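Local coordinates for protein gingipain R2 Pro-Domain (Porphyromonas gingivalis, PDB 4IEF) that forms the pro-domain of an arginine-specific cysteine protease of P. gingivalis and probably keeps the enzyme latent until it is removed, at residues 52-57 with 69-74; 84-89 with 170-175; 91-96 with 163-168; 100-105 with 114-119. All blocks are in the same frame, centred on the assembly; numbering follows the deposited sequence.

How the interactions relate
Interactions 1, 2 and 3 all reach the main antiparallel sheet, whereas interaction 4 lies in the long loop between strands 79-93 and 133-141. Interactions 2 and 3 share strands 79-93 and 162-176, their centres about 20 Å apart, and K89 N lies 3.0 Å from E168 O where they meet, a probable hydrogen bond. Interaction 1, earlier in the chain, touches interaction 2 through L73 and V173, and interaction 4 through N57 and S101. Interaction 4 is nested within the loop closed by interaction 3, itself nested within that of interaction 2. A chain of another protein in the assembly reaches interactions 1 and 4, so both help to form the surface that meets the partner, consistent with the role of a pro-domain.

Interaction 1: residues 52-57 with 69-74; sequences FTEGVN and LSRSLA
E54 and R71 cross at about a right angle, yet their flat end groups lie nearly coplanar, with the carboxylate and guanidinium planes 19° apart. The arginine grips side-on with two nitrogens, one to each oxygen: R71 NH2 lies 2.8 Å from E54 OE1, and R71 NE is 2.9 Å from E54 OE2. Both oxygens use their syn lone pairs, and both bonds are close to straight (the one from NH2 at 167°). A bend at chi2 of R71 (-64°) turns CD out of the extended course.

Beside this pair, L69 meets the loop with CD1 and CB. Its CD1 packs at 3.6 Å from E54 CB and at 3.7 Å from T53 O, while L69 CB stands 4.0 Å from F52 CE1, at the edge of the phenyl ring and near its plane. One face of that ring is overlain, toward its rim, by G55 CA. The loop here is a type II beta turn, F52 to G55, closed by G55 N to F52 O at 2.9 Å; E54 takes its third position, with positive phi. A water joins the backbones, donating to E54 O and accepting from S70 N at 2.8 Å. The contact thus ties the loop after strand 45-51 to strand 69-74 of the main sheet.

E54 OE1 also accepts from N13 N, and OE2 forms a salt bridge with a basic side chain of a chain of another protein. A buried carboxylate with two arginine N-H groups, a backbone N-H and a further basic side chain as partners is likely to stay ionised, linking the turn, the strand and the partner protein.

Interaction 2: residues 84-89 with 170-175; sequences EVVSSK and VVAVSE
V170 opens the pairing with S87 and V86. V170 N donates to S87 O at 2.7 Å in a practically straight bond (179°), and V170 O takes two donors, V86 N at 2.9 Å and S87 N at 3.2 Å. The side chain of V170 divides likewise, CG1 lying 3.7 Å from V86 CG2 and CB 3.8 Å from S87 CB. Two residues set against one constitute a classic beta bulge, which shifts the register by one within an antiparallel pair whose short axes run at 148°. The strands involved, 79-93 and 162-176, are neighbours in the main sheet, and 162-176 also bonds to strand 25-31 through V171 with V28.

V171 comes next, on the other face from V170, in a non-hydrogen-bonded pair with V85; its CG1 approaches V85 CG2 at 4.0 Å. A172 returns to the face of V170 and forms a hydrogen-bonded pair with E84, A172 N reaching E84 O at 2.8 Å while E84 N donates back to A172 O. V86 CG1, anti to its own carbonyl carbon (chi1 -67°), packs on A172 CB at 3.8 Å. Further along, S174 continues the backbone bonding to K82, and E175 OE2 forms a salt bridge with R79.

Interaction 3: residues 91-96 with 163-168; sequences IEKKDV and LRIYTE
E92 receives R164 through the less usual lone pair of its carboxylate: R164 NE donates to E92 OE2 at 3.1 Å, approaching the anti side, away from the other oxygen. The two side chains run side by side in the same direction from a non-hydrogen-bonded pair, with carboxylate and guanidinium planes 21° apart and OE2 at the guanidinium edge. R164 has a second partner in F127, a cation-pi contact.

Hydrogen-bonded pairs flank this one. I91 N and I165 O lie 2.9 Å apart, and I165 N and I91 O 2.8 Å; K93 N reaches L163 O at 2.8 Å, with L163 N to K93 O returning at 2.9 Å. These are regular antiparallel rungs between strands 79-93 and 162-176. The regularity ends where segment 163-168 turns a corner at T167: T167 and E168 both face K89, a classic beta bulge.

On the face opposite the salt bridge, I91 CG1 packs 3.9 Å from I165 CB and touches T167 CG2. Chi1 of I91 (52°) holds CG1 between its backbone N and carbonyl carbon. I165 CD1 lies 4.1 Å from K93 CB, and the lysine goes on to a cation-pi contact with F37. Beyond the strand, V96 CB comes within 4.5 Å of L163 CB.

Interaction 4: residues 100-105 with 114-119; sequences PSKGVI and IPYVYG
K102 meets Y116 and I114 because its chain, once chi1 (-71°) has set CG beside the backbone N, runs fully extended. Its CE sits over the centre of the Y116 ring, 3.5 Å from the centroid and 12° off the normal, a CH-pi contact. K102 NZ goes past the centre: it makes an off-centre cation-pi contact at 4.4 Å from the Y116 centroid and donates to I114 O at 2.9 Å. The ammonium is also held by P111 O, its strongest polar partner. At the edge of the Y116 ring, near its plane, stands P100 O, 3.1 Å from Y116 CD2.

Proline against tyrosine supplies the second CH-pi contact: P100 CG lies 3.7 Å from the centroid of Y118, 10° off the normal. The P100 ring also borders the backbone, with CB 3.3 Å from V117 O. Both segments belong to the irregular loop between strands 79-93 and 133-141 and run roughly antiparallel without strand pairing; the contact rests on ring-face packing and on K102 bonding to I114 O. An ST turn shapes the first segment: S101 OG accepts from G103 N at 3.1 Å, and the hydroxyl is also hydrogen-bonded to S59 O.

At the far end I105 and I114 pass alongside each other, pointing opposite ways, I105 CG2 touching I114 CD1 at 3.8 Å. The backbone of I105 also hydrogen-bonds to a chain of another protein, while Y118 OH bonds to T42 OG1.

Interaction 1: residues 52-57 with 69-74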
loop_
_atom_site.group_PDB
_atom_site.type_symbol
_atom_site.label_atom_id
_atom_site.label_comp_id
_atom_site.label_asym_id
_atom_site.label_seq_id
_atom_site.Cartn_x
_atom_site.Cartn_y
_atom_site.Cartn_z
ATOM N N PHE A 52 16.612 0.052 -18.175
ATOM C CA PHE A 52 17.721 0.031 -17.223
ATOM C C PHE A 52 17.156 -0.183 -15.822
ATOM O O PHE A 52 15.969 0.072 -15.599
ATOM C CB PHE A 52 18.620 1.290 -17.311
ATOM C CG PHE A 52 18.002 2.640 -17.002
ATOM C CD1 PHE A 52 17.917 3.104 -15.690
ATOM C CD2 PHE A 52 17.598 3.489 -18.027
ATOM C CE1 PHE A 52 17.383 4.367 -15.406
ATOM C CE2 PHE A 52 17.060 4.753 -17.741
ATOM C CZ PHE A 52 16.945 5.177 -16.431
ATOM N N THR A 53 17.991 -0.674 -14.889
ATOM C CA THR A 53 17.595 -0.940 -13.498
ATOM C C THR A 53 16.972 0.322 -12.868
ATOM O O THR A 53 17.576 1.401 -12.900
ATOM C CB THR A 53 18.783 -1.457 -12.674
ATOM O OG1 THR A 53 19.525 -2.399 -13.454
ATOM C CG2 THR A 53 18.346 -2.099 -11.366
ATOM N N GLU A 54 15.729 0.168 -12.359
ATOM C CA GLU A 54 14.897 1.192 -11.709
ATOM C C GLU A 54 14.443 2.290 -12.714
ATOM O O GLU A 54 13.906 3.326 -12.305
ATOM C CB GLU A 54 15.627 1.801 -10.494
ATOM C CG GLU A 54 14.727 2.184 -9.337
ATOM C CD GLU A 54 15.424 2.907 -8.201
ATOM O OE1 GLU A 54 16.615 2.619 -7.943
ATOM O OE2 GLU A 54 14.767 3.754 -7.555
ATOM N N GLY A 55 14.620 2.021 -14.012
ATOM C CA GLY A 55 14.194 2.913 -15.083
ATOM C C GLY A 55 12.703 2.803 -15.317
ATOM O O GLY A 55 12.167 1.693 -15.369
ATOM N N VAL A 56 12.020 3.951 -15.438
ATOM C CA VAL A 56 10.563 4.000 -15.644
ATOM C C VAL A 56 10.230 4.909 -16.841
ATOM O O VAL A 56 10.738 6.030 -16.933
ATOM C CB VAL A 56 9.843 4.457 -14.341
ATOM C CG1 VAL A 56 8.438 4.999 -14.611
ATOM C CG2 VAL A 56 9.798 3.328 -13.314
ATOM N N ASN A 57 9.363 4.430 -17.735
ATOM C CA ASN A 57 8.921 5.190 -18.896
ATOM C C ASN A 57 7.658 5.989 -18.545
ATOM O O ASN A 57 6.595 5.406 -18.328
ATOM C CB ASN A 57 8.701 4.256 -20.106
ATOM C CG ASN A 57 7.894 4.829 -21.262
ATOM O OD1 ASN A 57 7.944 6.019 -21.591
ATOM N ND2 ASN A 57 7.156 3.967 -21.933
ATOM N N LEU A 69 14.872 7.728 -13.770
ATOM C CA LEU A 69 15.043 7.146 -12.447
ATOM C C LEU A 69 14.639 8.210 -11.438
ATOM O O LEU A 69 15.138 9.336 -11.496
ATOM C CB LEU A 69 16.475 6.639 -12.211
ATOM C CG LEU A 69 16.662 5.778 -10.965
ATOM C CD1 LEU A 69 17.656 4.693 -11.228
ATOM C CD2 LEU A 69 17.076 6.624 -9.753
ATOM N N SER A 70 13.730 7.856 -10.529
ATOM C CA SER A 70 13.207 8.790 -9.532
ATOM C C SER A 70 13.514 8.344 -8.111
ATOM O O SER A 70 13.440 7.151 -7.800
ATOM C CB SER A 70 11.703 8.956 -9.704
ATOM O OG SER A 70 11.379 9.497 -10.974
ATOM N N ARG A 71 13.884 9.322 -7.259
ATOM C CA ARG A 71 14.202 9.121 -5.850
ATOM C C ARG A 71 13.630 10.250 -5.009
ATOM O O ARG A 71 13.670 11.419 -5.412
ATOM C CB ARG A 71 15.726 9.003 -5.623
ATOM C CG ARG A 71 16.334 7.663 -6.029
ATOM C CD ARG A 71 15.807 6.492 -5.211
ATOM N NE ARG A 71 16.379 5.225 -5.668
ATOM C CZ ARG A 71 17.476 4.670 -5.163
ATOM N NH1 ARG A 71 18.122 5.251 -4.158
ATOM N NH2 ARG A 71 17.931 3.523 -5.651
ATOM N N SER A 72 13.112 9.895 -3.834
ATOM C CA SER A 72 12.492 10.835 -2.905
ATOM C C SER A 72 13.498 11.360 -1.903
ATOM O O SER A 72 14.343 10.606 -1.402
ATOM C CB SER A 72 11.319 10.182 -2.183
ATOM O OG SER A 72 10.323 9.777 -3.108
ATOM N N LEU A 73 13.401 12.660 -1.611
ATOM C CA LEU A 73 14.273 13.312 -0.649
ATOM C C LEU A 73 13.482 14.117 0.362
ATOM O O LEU A 73 12.495 14.764 0.002
ATOM C CB LEU A 73 15.278 14.251 -1.349
ATOM C CG LEU A 73 16.328 13.636 -2.287
ATOM C CD1 LEU A 73 16.918 14.703 -3.196
ATOM C CD2 LEU A 73 17.435 12.921 -1.499
ATOM N N ALA A 74 13.922 14.074 1.630
ATOM C CA ALA A 74 13.396 14.923 2.696
ATOM C C ALA A 74 14.007 16.320 2.442
ATOM O O ALA A 74 15.236 16.445 2.406
ATOM C CB ALA A 74 13.784 14.362 4.063
HETATM O O HOH W 1 12.322 5.545 -11.287
#

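Interaction 2: residues 84-89 with 170-175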
loop_
_atom_site.group_PDB
_atom_site.type_symbol
_atom_site.label_atom_id
_atom_site.label_comp_id
_atom_site.label_asym_id
_atom_site.label_seq_id
_atom_site.Cartn_x
_atom_site.Cartn_y
_atom_site.Cartn_z
ATOM N N GLU A 84 20.595 21.091 -9.416
ATOM C CA GLU A 84 21.728 21.469 -10.254
ATOM C C GLU A 84 22.565 20.258 -10.560
ATOM O O GLU A 84 22.885 19.491 -9.650
ATOM C CB GLU A 84 22.612 22.536 -9.585
ATOM C CG GLU A 84 21.889 23.748 -9.041
ATOM C CD GLU A 84 22.803 24.936 -8.812
ATOM O OE1 GLU A 84 22.855 25.809 -9.708
ATOM O OE2 GLU A 84 23.474 24.994 -7.755
ATOM N N VAL A 85 22.940 20.092 -11.832
ATOM C CA VAL A 85 23.817 19.007 -12.261
ATOM C C VAL A 85 25.235 19.482 -11.972
ATOM O O VAL A 85 25.708 20.417 -12.625
ATOM C CB VAL A 85 23.583 18.614 -13.744
ATOM C CG1 VAL A 85 24.644 17.631 -14.242
ATOM C CG2 VAL A 85 22.184 18.042 -13.933
ATOM N N VAL A 86 25.884 18.893 -10.951
ATOM C CA VAL A 86 27.243 19.301 -10.573
ATOM C C VAL A 86 28.297 18.458 -11.323
ATOM O O VAL A 86 29.438 18.900 -11.473
ATOM C CB VAL A 86 27.487 19.313 -9.040
ATOM C CG1 VAL A 86 26.664 20.411 -8.371
ATOM C CG2 VAL A 86 27.212 17.957 -8.396
ATOM N N SER A 87 27.900 17.270 -11.807
ATOM C CA SER A 87 28.769 16.342 -12.526
ATOM C C SER A 87 27.930 15.473 -13.473
ATOM O O SER A 87 26.851 15.013 -13.093
ATOM C CB SER A 87 29.554 15.479 -11.536
ATOM O OG SER A 87 30.285 14.437 -12.161
ATOM N N SER A 88 28.419 15.288 -14.714
ATOM C CA SER A 88 27.766 14.470 -15.744
ATOM C C SER A 88 28.797 13.916 -16.727
ATOM O O SER A 88 29.822 14.548 -16.981
ATOM C CB SER A 88 26.687 15.258 -16.484
ATOM O OG SER A 88 27.234 16.312 -17.261
ATOM N N LYS A 89 28.515 12.727 -17.270
ATOM C CA LYS A 89 29.371 12.004 -18.211
ATOM C C LYS A 89 28.475 11.219 -19.163
ATOM O O LYS A 89 27.584 10.499 -18.702
ATOM C CB LYS A 89 30.310 11.068 -17.417
ATOM C CG LYS A 89 31.330 10.285 -18.235
ATOM C CD LYS A 89 31.950 9.147 -17.410
ATOM C CE LYS A 89 32.974 9.600 -16.389
ATOM N NZ LYS A 89 33.289 8.525 -15.411
ATOM N N VAL A 170 25.582 13.466 -11.260
ATOM C CA VAL A 170 25.607 13.857 -9.854
ATOM C C VAL A 170 24.843 15.171 -9.749
ATOM O O VAL A 170 25.190 16.146 -10.429
ATOM C CB VAL A 170 27.023 13.941 -9.218
ATOM C CG1 VAL A 170 26.933 14.291 -7.735
ATOM C CG2 VAL A 170 27.792 12.634 -9.410
ATOM N N VAL A 171 23.787 15.186 -8.916
ATOM C CA VAL A 171 22.975 16.385 -8.728
ATOM C C VAL A 171 23.071 16.908 -7.292
ATOM O O VAL A 171 23.245 16.136 -6.346
ATOM C CB VAL A 171 21.488 16.201 -9.146
ATOM C CG1 VAL A 171 21.361 15.892 -10.634
ATOM C CG2 VAL A 171 20.768 15.147 -8.298
ATOM N N ALA A 172 22.929 18.229 -7.150
ATOM C CA ALA A 172 22.857 18.913 -5.870
ATOM C C ALA A 172 21.445 19.492 -5.724
ATOM O O ALA A 172 21.019 20.314 -6.547
ATOM C CB ALA A 172 23.916 20.011 -5.791
ATOM N N VAL A 173 20.693 18.998 -4.737
ATOM C CA VAL A 173 19.339 19.472 -4.461
ATOM C C VAL A 173 19.446 20.383 -3.237
ATOM O O VAL A 173 19.767 19.918 -2.141
ATOM C CB VAL A 173 18.301 18.327 -4.308
ATOM C CG1 VAL A 173 16.920 18.877 -3.947
ATOM C CG2 VAL A 173 18.226 17.481 -5.585
ATOM N N SER A 174 19.254 21.692 -3.453
ATOM C CA SER A 174 19.397 22.720 -2.422
ATOM C C SER A 174 18.225 23.694 -2.432
ATOM O O SER A 174 17.502 23.775 -3.428
ATOM C CB SER A 174 20.702 23.484 -2.634
ATOM O OG SER A 174 20.758 24.044 -3.934
ATOM N N GLU A 175 18.050 24.446 -1.331
ATOM C CA GLU A 175 16.974 25.436 -1.209
ATOM C C GLU A 175 17.359 26.753 -1.870
ATOM O O GLU A 175 18.543 27.061 -1.993
ATOM C CB GLU A 175 16.556 25.663 0.257
ATOM C CG GLU A 175 17.686 25.831 1.246
ATOM C CD GLU A 175 17.243 26.296 2.618
ATOM O OE1 GLU A 175 16.771 25.466 3.432
ATOM O OE2 GLU A 175 17.403 27.505 2.887
#

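Interaction 3: residues 91-96 with 163-168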
loop_
_atom_site.group_PDB
_atom_site.type_symbol
_atom_site.label_atom_id
_atom_site.label_comp_id
_atom_site.label_asym_id
_atom_site.label_seq_id
_atom_site.Cartn_x
_atom_site.Cartn_y
_atom_site.Cartn_z
ATOM N N ILE A 91 28.088 9.041 -23.257
ATOM C CA ILE A 91 28.608 8.387 -24.456
ATOM C C ILE A 91 27.528 8.522 -25.535
ATOM O O ILE A 91 26.337 8.603 -25.209
ATOM C CB ILE A 91 29.064 6.910 -24.230
ATOM C CG1 ILE A 91 27.975 6.053 -23.542
ATOM C CG2 ILE A 91 30.385 6.861 -23.460
ATOM C CD1 ILE A 91 28.040 4.541 -23.862
ATOM N N GLU A 92 27.937 8.595 -26.800
ATOM C CA GLU A 92 26.994 8.757 -27.898
ATOM C C GLU A 92 26.832 7.481 -28.705
ATOM O O GLU A 92 27.813 6.801 -29.014
ATOM C CB GLU A 92 27.416 9.906 -28.822
ATOM C CG GLU A 92 26.896 11.258 -28.369
ATOM C CD GLU A 92 26.866 12.368 -29.402
ATOM O OE1 GLU A 92 27.302 12.143 -30.554
ATOM O OE2 GLU A 92 26.395 13.474 -29.053
ATOM N N LYS A 93 25.572 7.168 -29.037
ATOM C CA LYS A 93 25.164 6.043 -29.868
ATOM C C LYS A 93 24.520 6.636 -31.130
ATOM O O LYS A 93 23.500 7.329 -31.032
ATOM C CB LYS A 93 24.211 5.124 -29.089
ATOM C CG LYS A 93 24.464 3.644 -29.319
ATOM C CD LYS A 93 23.334 2.788 -28.757
ATOM C CE LYS A 93 23.452 1.342 -29.178
ATOM N NZ LYS A 93 22.180 0.600 -28.975
ATOM N N LYS A 94 25.160 6.440 -32.297
ATOM C CA LYS A 94 24.686 7.021 -33.556
ATOM C C LYS A 94 23.835 6.045 -34.376
ATOM O O LYS A 94 23.957 4.828 -34.223
ATOM C CB LYS A 94 25.857 7.548 -34.392
ATOM C CG LYS A 94 26.403 8.868 -33.864
ATOM C CD LYS A 94 27.395 9.495 -34.820
ATOM C CE LYS A 94 27.963 10.773 -34.251
ATOM N NZ LYS A 94 29.183 11.209 -34.980
ATOM N N ASP A 95 22.960 6.617 -35.240
ATOM C CA ASP A 95 22.009 5.950 -36.143
ATOM C C ASP A 95 21.125 4.953 -35.368
ATOM O O ASP A 95 20.954 3.795 -35.759
ATOM C CB ASP A 95 22.725 5.284 -37.337
ATOM C CG ASP A 95 21.823 5.002 -38.528
ATOM O OD1 ASP A 95 21.077 5.923 -38.946
ATOM O OD2 ASP A 95 21.880 3.871 -39.058
ATOM N N VAL A 96 20.563 5.433 -34.258
ATOM C CA VAL A 96 19.690 4.661 -33.387
ATOM C C VAL A 96 18.262 5.127 -33.605
ATOM O O VAL A 96 18.004 6.332 -33.637
ATOM C CB VAL A 96 20.108 4.789 -31.891
ATOM C CG1 VAL A 96 19.223 3.938 -30.985
ATOM C CG2 VAL A 96 21.571 4.423 -31.691
ATOM N N LEU A 163 21.626 9.137 -29.871
ATOM C CA LEU A 163 21.259 8.875 -28.495
ATOM C C LEU A 163 22.454 9.130 -27.585
ATOM O O LEU A 163 23.541 8.598 -27.821
ATOM C CB LEU A 163 20.736 7.438 -28.316
ATOM C CG LEU A 163 20.346 7.021 -26.883
ATOM C CD1 LEU A 163 18.953 7.536 -26.499
ATOM C CD2 LEU A 163 20.410 5.524 -26.725
ATOM N N ARG A 164 22.239 9.945 -26.550
ATOM C CA ARG A 164 23.232 10.255 -25.526
ATOM C C ARG A 164 22.916 9.426 -24.283
ATOM O O ARG A 164 21.810 9.516 -23.747
ATOM C CB ARG A 164 23.254 11.759 -25.214
ATOM C CG ARG A 164 23.900 12.579 -26.312
ATOM C CD ARG A 164 23.836 14.062 -26.015
ATOM N NE ARG A 164 24.460 14.847 -27.081
ATOM C CZ ARG A 164 24.477 16.176 -27.124
ATOM N NH1 ARG A 164 23.900 16.886 -26.161
ATOM N NH2 ARG A 164 25.067 16.806 -28.130
ATOM N N ILE A 165 23.864 8.567 -23.884
ATOM C CA ILE A 165 23.732 7.691 -22.722
ATOM C C ILE A 165 24.567 8.271 -21.587
ATOM O O ILE A 165 25.793 8.208 -21.638
ATOM C CB ILE A 165 24.128 6.218 -23.055
ATOM C CG1 ILE A 165 23.239 5.632 -24.182
ATOM C CG2 ILE A 165 24.086 5.333 -21.788
ATOM C CD1 ILE A 165 23.906 4.571 -25.062
ATOM N N TYR A 166 23.905 8.831 -20.568
ATOM C CA TYR A 166 24.593 9.397 -19.412
ATOM C C TYR A 166 24.927 8.273 -18.436
ATOM O O TYR A 166 24.044 7.712 -17.790
ATOM C CB TYR A 166 23.771 10.522 -18.759
ATOM C CG TYR A 166 23.792 11.809 -19.554
ATOM C CD1 TYR A 166 22.956 11.988 -20.653
ATOM C CD2 TYR A 166 24.659 12.844 -19.219
ATOM C CE1 TYR A 166 22.990 13.160 -21.407
ATOM C CE2 TYR A 166 24.696 14.025 -19.962
ATOM C CZ TYR A 166 23.858 14.179 -21.055
ATOM O OH TYR A 166 23.895 15.335 -21.801
ATOM N N THR A 167 26.211 7.901 -18.394
ATOM C CA THR A 167 26.715 6.814 -17.552
ATOM C C THR A 167 26.764 7.251 -16.088
ATOM O O THR A 167 26.619 6.403 -15.208
ATOM C CB THR A 167 28.075 6.321 -18.045
ATOM O OG1 THR A 167 28.991 7.416 -18.078
ATOM C CG2 THR A 167 27.989 5.655 -19.412
ATOM N N GLU A 168 26.943 8.566 -15.832
ATOM C CA GLU A 168 26.963 9.136 -14.488
ATOM C C GLU A 168 26.373 10.546 -14.476
ATOM O O GLU A 168 26.649 11.348 -15.372
ATOM C CB GLU A 168 28.381 9.149 -13.902
ATOM C CG GLU A 168 28.425 9.500 -12.426
ATOM C CD GLU A 168 29.822 9.709 -11.888
ATOM O OE1 GLU A 168 30.341 8.786 -11.217
ATOM O OE2 GLU A 168 30.407 10.786 -12.146
#

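Interaction 4: residues 100-105 with 114-119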
loop_
_atom_site.group_PDB
_atom_site.type_symbol
_atom_site.label_atom_id
_atom_site.label_comp_id
_atom_site.label_asym_id
_atom_site.label_seq_id
_atom_site.Cartn_x
_atom_site.Cartn_y
_atom_site.Cartn_z
ATOM N N PRO A 100 8.705 5.117 -30.188
ATOM C CA PRO A 100 7.886 6.182 -29.596
ATOM C C PRO A 100 7.024 5.644 -28.455
ATOM O O PRO A 100 6.625 4.476 -28.463
ATOM C CB PRO A 100 7.045 6.664 -30.777
ATOM C CG PRO A 100 6.898 5.465 -31.638
ATOM C CD PRO A 100 8.081 4.574 -31.412
ATOM N N SER A 101 6.747 6.490 -27.462
ATOM C CA SER A 101 5.948 6.076 -26.316
ATOM C C SER A 101 4.486 5.851 -26.684
ATOM O O SER A 101 3.927 6.578 -27.504
ATOM C CB SER A 101 6.049 7.094 -25.192
ATOM O OG SER A 101 5.349 6.653 -24.042
ATOM N N LYS A 102 3.888 4.819 -26.081
ATOM C CA LYS A 102 2.474 4.480 -26.232
ATOM C C LYS A 102 1.645 5.300 -25.231
ATOM O O LYS A 102 0.413 5.304 -25.297
ATOM C CB LYS A 102 2.251 2.975 -26.000
ATOM C CG LYS A 102 2.781 2.084 -27.107
ATOM C CD LYS A 102 2.399 0.636 -26.849
ATOM C CE LYS A 102 3.056 -0.283 -27.844
ATOM N NZ LYS A 102 2.611 -1.692 -27.677
ATOM N N GLY A 103 2.342 5.983 -24.325
ATOM C CA GLY A 103 1.743 6.802 -23.280
ATOM C C GLY A 103 1.158 5.945 -22.181
ATOM O O GLY A 103 1.537 4.777 -22.026
ATOM N N VAL A 104 0.231 6.524 -21.406
ATOM C CA VAL A 104 -0.454 5.808 -20.336
ATOM C C VAL A 104 -1.478 4.882 -20.995
ATOM O O VAL A 104 -2.359 5.349 -21.724
ATOM C CB VAL A 104 -1.090 6.753 -19.275
ATOM C CG1 VAL A 104 -1.878 5.962 -18.232
ATOM C CG2 VAL A 104 -0.027 7.617 -18.598
ATOM N N ILE A 105 -1.308 3.571 -20.790
ATOM C CA ILE A 105 -2.204 2.546 -21.321
ATOM C C ILE A 105 -3.167 2.131 -20.201
ATOM O O ILE A 105 -2.732 1.895 -19.078
ATOM C CB ILE A 105 -1.410 1.330 -21.902
ATOM C CG1 ILE A 105 -0.515 1.758 -23.085
ATOM C CG2 ILE A 105 -2.354 0.183 -22.318
ATOM C CD1 ILE A 105 0.589 0.745 -23.465
ATOM N N ILE A 114 -1.831 -2.454 -29.361
ATOM C CA ILE A 114 -1.605 -1.017 -29.549
ATOM C C ILE A 114 -0.274 -0.853 -30.302
ATOM O O ILE A 114 0.746 -1.377 -29.848
ATOM C CB ILE A 114 -1.650 -0.211 -28.215
ATOM C CG1 ILE A 114 -3.026 -0.350 -27.525
ATOM C CG2 ILE A 114 -1.310 1.272 -28.446
ATOM C CD1 ILE A 114 -3.045 -0.012 -26.032
ATOM N N PRO A 115 -0.251 -0.160 -31.463
ATOM C CA PRO A 115 1.012 -0.038 -32.194
ATOM C C PRO A 115 1.841 1.145 -31.710
ATOM O O PRO A 115 1.325 2.055 -31.054
ATOM C CB PRO A 115 0.553 0.154 -33.641
ATOM C CG PRO A 115 -0.769 0.857 -33.525
ATOM C CD PRO A 115 -1.349 0.535 -32.171
ATOM N N TYR A 116 3.130 1.135 -32.049
ATOM C CA TYR A 116 4.030 2.244 -31.760
ATOM C C TYR A 116 3.784 3.308 -32.833
ATOM O O TYR A 116 3.953 3.024 -34.019
ATOM C CB TYR A 116 5.489 1.753 -31.747
ATOM C CG TYR A 116 5.845 0.916 -30.535
ATOM C CD1 TYR A 116 5.758 -0.472 -30.571
ATOM C CD2 TYR A 116 6.296 1.510 -29.366
ATOM C CE1 TYR A 116 6.094 -1.248 -29.461
ATOM C CE2 TYR A 116 6.644 0.747 -28.254
ATOM C CZ TYR A 116 6.540 -0.633 -28.302
ATOM O OH TYR A 116 6.869 -1.377 -27.192
ATOM N N VAL A 117 3.293 4.484 -32.434
ATOM C CA VAL A 117 2.975 5.571 -33.359
ATOM C C VAL A 117 3.880 6.773 -33.045
ATOM O O VAL A 117 3.980 7.210 -31.898
ATOM C CB VAL A 117 1.452 5.928 -33.365
ATOM C CG1 VAL A 117 0.929 6.252 -31.968
ATOM C CG2 VAL A 117 1.119 7.044 -34.356
ATOM N N TYR A 118 4.557 7.277 -34.081
ATOM C CA TYR A 118 5.465 8.417 -33.993
ATOM C C TYR A 118 4.682 9.728 -34.046
ATOM O O TYR A 118 3.821 9.896 -34.913
ATOM C CB TYR A 118 6.509 8.373 -35.125
ATOM C CG TYR A 118 7.445 7.188 -35.043
ATOM C CD1 TYR A 118 7.139 5.987 -35.680
ATOM C CD2 TYR A 118 8.649 7.272 -34.349
ATOM C CE1 TYR A 118 7.994 4.889 -35.603
ATOM C CE2 TYR A 118 9.523 6.184 -34.279
ATOM C CZ TYR A 118 9.185 4.991 -34.900
ATOM O OH TYR A 118 10.029 3.910 -34.832
ATOM N N GLY A 119 4.980 10.629 -33.114
ATOM C CA GLY A 119 4.357 11.948 -33.047
ATOM C C GLY A 119 5.156 12.982 -33.811
ATOM O O GLY A 119 6.198 12.647 -34.381
#